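Local coordinates for polyketide synthase PksR (Bacillus subtilis, PDB 4U3V), which takes part in assembling the polyketide antibiotic bacillaene, this piece being its double-hotdog enoyl-isomerase domain, at residues A[213-218]-A[279-284]. Residues are numbered along the deposited sequence; the frame is centred on the assembly and turned at random.
Sequences LAILSF and SGYSLK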
ATOM      1  N   LEU A 213      -7.698  -3.253  -1.091  1.00 23.43           N
ATOM      2  CA  LEU A 213      -9.083  -3.658  -0.803  1.00 25.75           C
ATOM      3  C   LEU A 213     -10.012  -3.295  -1.997  1.00 21.77           C
ATOM      4  O   LEU A 213     -10.898  -4.096  -2.360  1.00 25.60           O
ATOM      5  CB  LEU A 213      -9.558  -2.947   0.474  1.00 28.00           C
ATOM      6  CG  LEU A 213      -8.923  -3.449   1.775  1.00 34.30           C
ATOM      7  CD1 LEU A 213      -9.297  -2.531   2.931  1.00 35.45           C
ATOM      8  CD2 LEU A 213      -9.380  -4.864   2.054  1.00 38.17           C
ATOM      9  N   ALA A 214      -9.749  -2.137  -2.605  1.00 24.86           N
ATOM     10  CA  ALA A 214     -10.521  -1.702  -3.800  1.00 24.61           C
ATOM     11  C   ALA A 214     -10.256  -2.663  -4.944  1.00 27.31           C
ATOM     12  O   ALA A 214     -11.165  -3.007  -5.701  1.00 25.25           O
ATOM     13  CB  ALA A 214     -10.156  -0.275  -4.206  1.00 25.39           C
ATOM     14  N   ILE A 215      -9.011  -3.083  -5.101  1.00 24.28           N
ATOM     15  CA  ILE A 215      -8.687  -4.090  -6.119  1.00 22.26           C
ATOM     16  C   ILE A 215      -9.453  -5.410  -5.906  1.00 22.25           C
ATOM     17  O   ILE A 215      -9.992  -5.989  -6.831  1.00 23.03           O
ATOM     18  CB  ILE A 215      -7.158  -4.296  -6.220  1.00 24.17           C
ATOM     19  CG1 ILE A 215      -6.509  -3.065  -6.870  1.00 23.65           C
ATOM     20  CG2 ILE A 215      -6.855  -5.564  -7.030  1.00 22.51           C
ATOM     21  CD1 ILE A 215      -5.037  -2.909  -6.647  1.00 22.90           C
ATOM     22  N   LEU A 216      -9.514  -5.898  -4.676  1.00 22.45           N
ATOM     23  CA  LEU A 216     -10.298  -7.092  -4.412  1.00 27.19           C
ATOM     24  C   LEU A 216     -11.762  -6.919  -4.776  1.00 25.27           C
ATOM     25  O   LEU A 216     -12.382  -7.852  -5.303  1.00 28.07           O
ATOM     26  CB  LEU A 216     -10.187  -7.541  -2.949  1.00 28.99           C
ATOM     27  CG  LEU A 216      -8.778  -7.921  -2.496  1.00 28.68           C
ATOM     28  CD1 LEU A 216      -8.758  -8.190  -0.997  1.00 31.49           C
ATOM     29  CD2 LEU A 216      -8.302  -9.136  -3.271  1.00 32.19           C
ATOM     30  N   SER A 217     -12.309  -5.730  -4.505  1.00 30.16           N
ATOM     31  CA  SER A 217     -13.680  -5.406  -4.891  1.00 27.57           C
ATOM     32  C   SER A 217     -13.880  -5.392  -6.414  1.00 25.15           C
ATOM     33  O   SER A 217     -14.868  -5.909  -6.932  1.00 28.95           O
ATOM     34  CB  SER A 217     -14.073  -4.019  -4.321  1.00 30.25           C
ATOM     35  OG  SER A 217     -14.006  -4.014  -2.894  1.00 39.35           O
ATOM     36  N   PHE A 218     -12.876  -4.896  -7.119  1.00 25.89           N
ATOM     37  CA  PHE A 218     -12.864  -4.971  -8.592  1.00 26.11           C
ATOM     38  C   PHE A 218     -12.922  -6.430  -9.048  1.00 25.10           C
ATOM     39  O   PHE A 218     -13.708  -6.783  -9.929  1.00 25.90           O
ATOM     40  CB  PHE A 218     -11.608  -4.279  -9.148  1.00 25.45           C
ATOM     41  CG  PHE A 218     -11.360  -4.543 -10.622  1.00 25.60           C
ATOM     42  CD1 PHE A 218     -12.148  -3.928 -11.591  1.00 26.76           C
ATOM     43  CD2 PHE A 218     -10.371  -5.414 -11.043  1.00 25.43           C
ATOM     44  CE1 PHE A 218     -11.988  -4.220 -12.941  1.00 24.59           C
ATOM     45  CE2 PHE A 218     -10.198  -5.716 -12.393  1.00 23.27           C
ATOM     46  CZ  PHE A 218     -11.011  -5.132 -13.352  1.00 24.67           C
ATOM     47  N   SER A 279       2.083   2.727  -9.892  1.00 29.72           N
ATOM     48  CA  SER A 279       2.023   2.071 -11.186  1.00 34.27           C
ATOM     49  C   SER A 279       2.538   0.635 -11.062  1.00 28.67           C
ATOM     50  O   SER A 279       3.467   0.340 -10.284  1.00 27.44           O
ATOM     51  CB  SER A 279       2.773   2.925 -12.239  1.00 36.61           C
ATOM     52  OG  SER A 279       3.990   2.323 -12.610  1.00 56.31           O
ATOM     53  N   GLY A 280       1.870  -0.315 -11.724  1.00 24.50           N
ATOM     54  CA  GLY A 280       2.259  -1.715 -11.584  1.00 26.57           C
ATOM     55  C   GLY A 280       2.152  -2.214 -10.154  1.00 26.45           C
ATOM     56  O   GLY A 280       3.049  -2.898  -9.644  1.00 25.71           O
ATOM     57  N   TYR A 281       1.024  -1.893  -9.524  1.00 24.75           N
ATOM     58  CA  TYR A 281       0.634  -2.517  -8.271  1.00 23.32           C
ATOM     59  C   TYR A 281       0.242  -3.963  -8.570  1.00 22.66           C
ATOM     60  O   TYR A 281      -0.753  -4.227  -9.286  1.00 26.13           O
ATOM     61  CB  TYR A 281      -0.550  -1.708  -7.740  1.00 23.97           C
ATOM     62  CG  TYR A 281      -0.900  -1.899  -6.282  1.00 25.88           C
ATOM     63  CD1 TYR A 281      -0.809  -0.795  -5.389  1.00 26.27           C
ATOM     64  CD2 TYR A 281      -1.445  -3.086  -5.825  1.00 28.96           C
ATOM     65  CE1 TYR A 281      -1.164  -0.939  -4.049  1.00 27.09           C
ATOM     66  CE2 TYR A 281      -1.784  -3.231  -4.470  1.00 31.30           C
ATOM     67  CZ  TYR A 281      -1.671  -2.142  -3.616  1.00 31.07           C
ATOM     68  OH  TYR A 281      -1.995  -2.276  -2.272  1.00 34.86           O
ATOM     69  N   SER A 282       0.998  -4.915  -8.012  1.00 23.95           N
ATOM     70  CA  SER A 282       0.979  -6.316  -8.485  1.00 24.68           C
ATOM     71  C   SER A 282       0.288  -7.224  -7.494  1.00 31.61           C
ATOM     72  O   SER A 282       0.655  -7.224  -6.304  1.00 33.89           O
ATOM     73  CB  SER A 282       2.452  -6.818  -8.603  1.00 28.65           C
ATOM     74  OG  SER A 282       3.120  -6.125  -9.643  1.00 39.91           O
ATOM     75  N   LEU A 283      -0.639  -8.051  -8.000  1.00 26.16           N
ATOM     76  CA  LEU A 283      -1.244  -9.145  -7.266  1.00 29.68           C
ATOM     77  C   LEU A 283      -0.919 -10.455  -7.976  1.00 33.83           C
ATOM     78  O   LEU A 283      -1.041 -10.580  -9.196  1.00 31.68           O
ATOM     79  CB  LEU A 283      -2.767  -8.980  -7.170  1.00 28.48           C
ATOM     80  CG  LEU A 283      -3.313  -8.085  -6.050  1.00 33.08           C
ATOM     81  CD1 LEU A 283      -2.875  -6.648  -6.249  1.00 37.53           C
ATOM     82  CD2 LEU A 283      -4.826  -8.183  -6.012  1.00 34.47           C
ATOM     83  N   LYS A 284      -0.596 -11.465  -7.186  1.00 31.74           N
ATOM     84  CA  LYS A 284      -0.462 -12.828  -7.685  1.00 37.02           C
ATOM     85  C   LYS A 284      -1.768 -13.601  -7.529  1.00 35.91           C
ATOM     86  O   LYS A 284      -2.363 -13.595  -6.439  1.00 40.76           O
ATOM     87  CB  LYS A 284       0.659 -13.528  -6.903  1.00 40.08           C
ATOM     88  CG  LYS A 284       0.880 -14.975  -7.302  1.00 53.58           C
ATOM     89  CD  LYS A 284       2.062 -15.570  -6.552  1.00 69.95           C
ATOM     90  CE  LYS A 284       2.123 -17.085  -6.708  1.00 78.31           C
ATOM     91  NZ  LYS A 284       2.784 -17.505  -7.975  1.00 83.12           N
TER
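Ile-215 carries the helix side of this contact, sending its two branches to two residues of the strand. The shorter branch meets Leu-283: CG2 of Ile-215 lies 3.5 Å from CD2 of Leu-283, closer than methyl groups usually pack, whereas CD1 of that leucine stands farther from the same methyl, at 4.2 Å. The longer branch ends at the tyrosine ring, where CD1 of Ile-215 is 3.7 Å from CD2 of Tyr-281 and nearly as close to CE2, an oblique approach to the CD2-CE2 bond of the ring. With chi1 at -71°, CG2 stands anti to the backbone N and faces Leu-283, while CG1, beside the N, carries CD1 toward Tyr-281. Within the strand, CD1 of Leu-283 lies in the plane of the Tyr-281 ring at its edge, making the two a continuous apolar surface.

Polar bonds lie outside this interface, and none crosses between 213-218 and 279-284. With CG of Tyr-281 anti to the backbone N (chi1 -163°), the ring extends from the strand toward the helix, where its OH is hydrogen-bonded to the carbonyl oxygen of Thr-208, an earlier residue of the same helix. On the strand, Gly-280 and Tyr-281 together face Phe-263 in a G1 beta bulge; the glycine takes the positive phi (61°), and the next residue directs its CB toward the helix.

The pairing joins helix 205-219 to strand 274-283, the helix lying against the curved antiparallel sheet as in a hotdog fold, here the C-terminal one of the pair. Phe-263 of the adjacent strand also touches Ile-215. With three buried hydrophobic side chains meeting and no polar link between the segments, cohesion here rests on shape and dispersion, while the bond from Tyr-281 OH to Thr-208 O gives the buried hydroxyl a partner and ties the ring end to the helix.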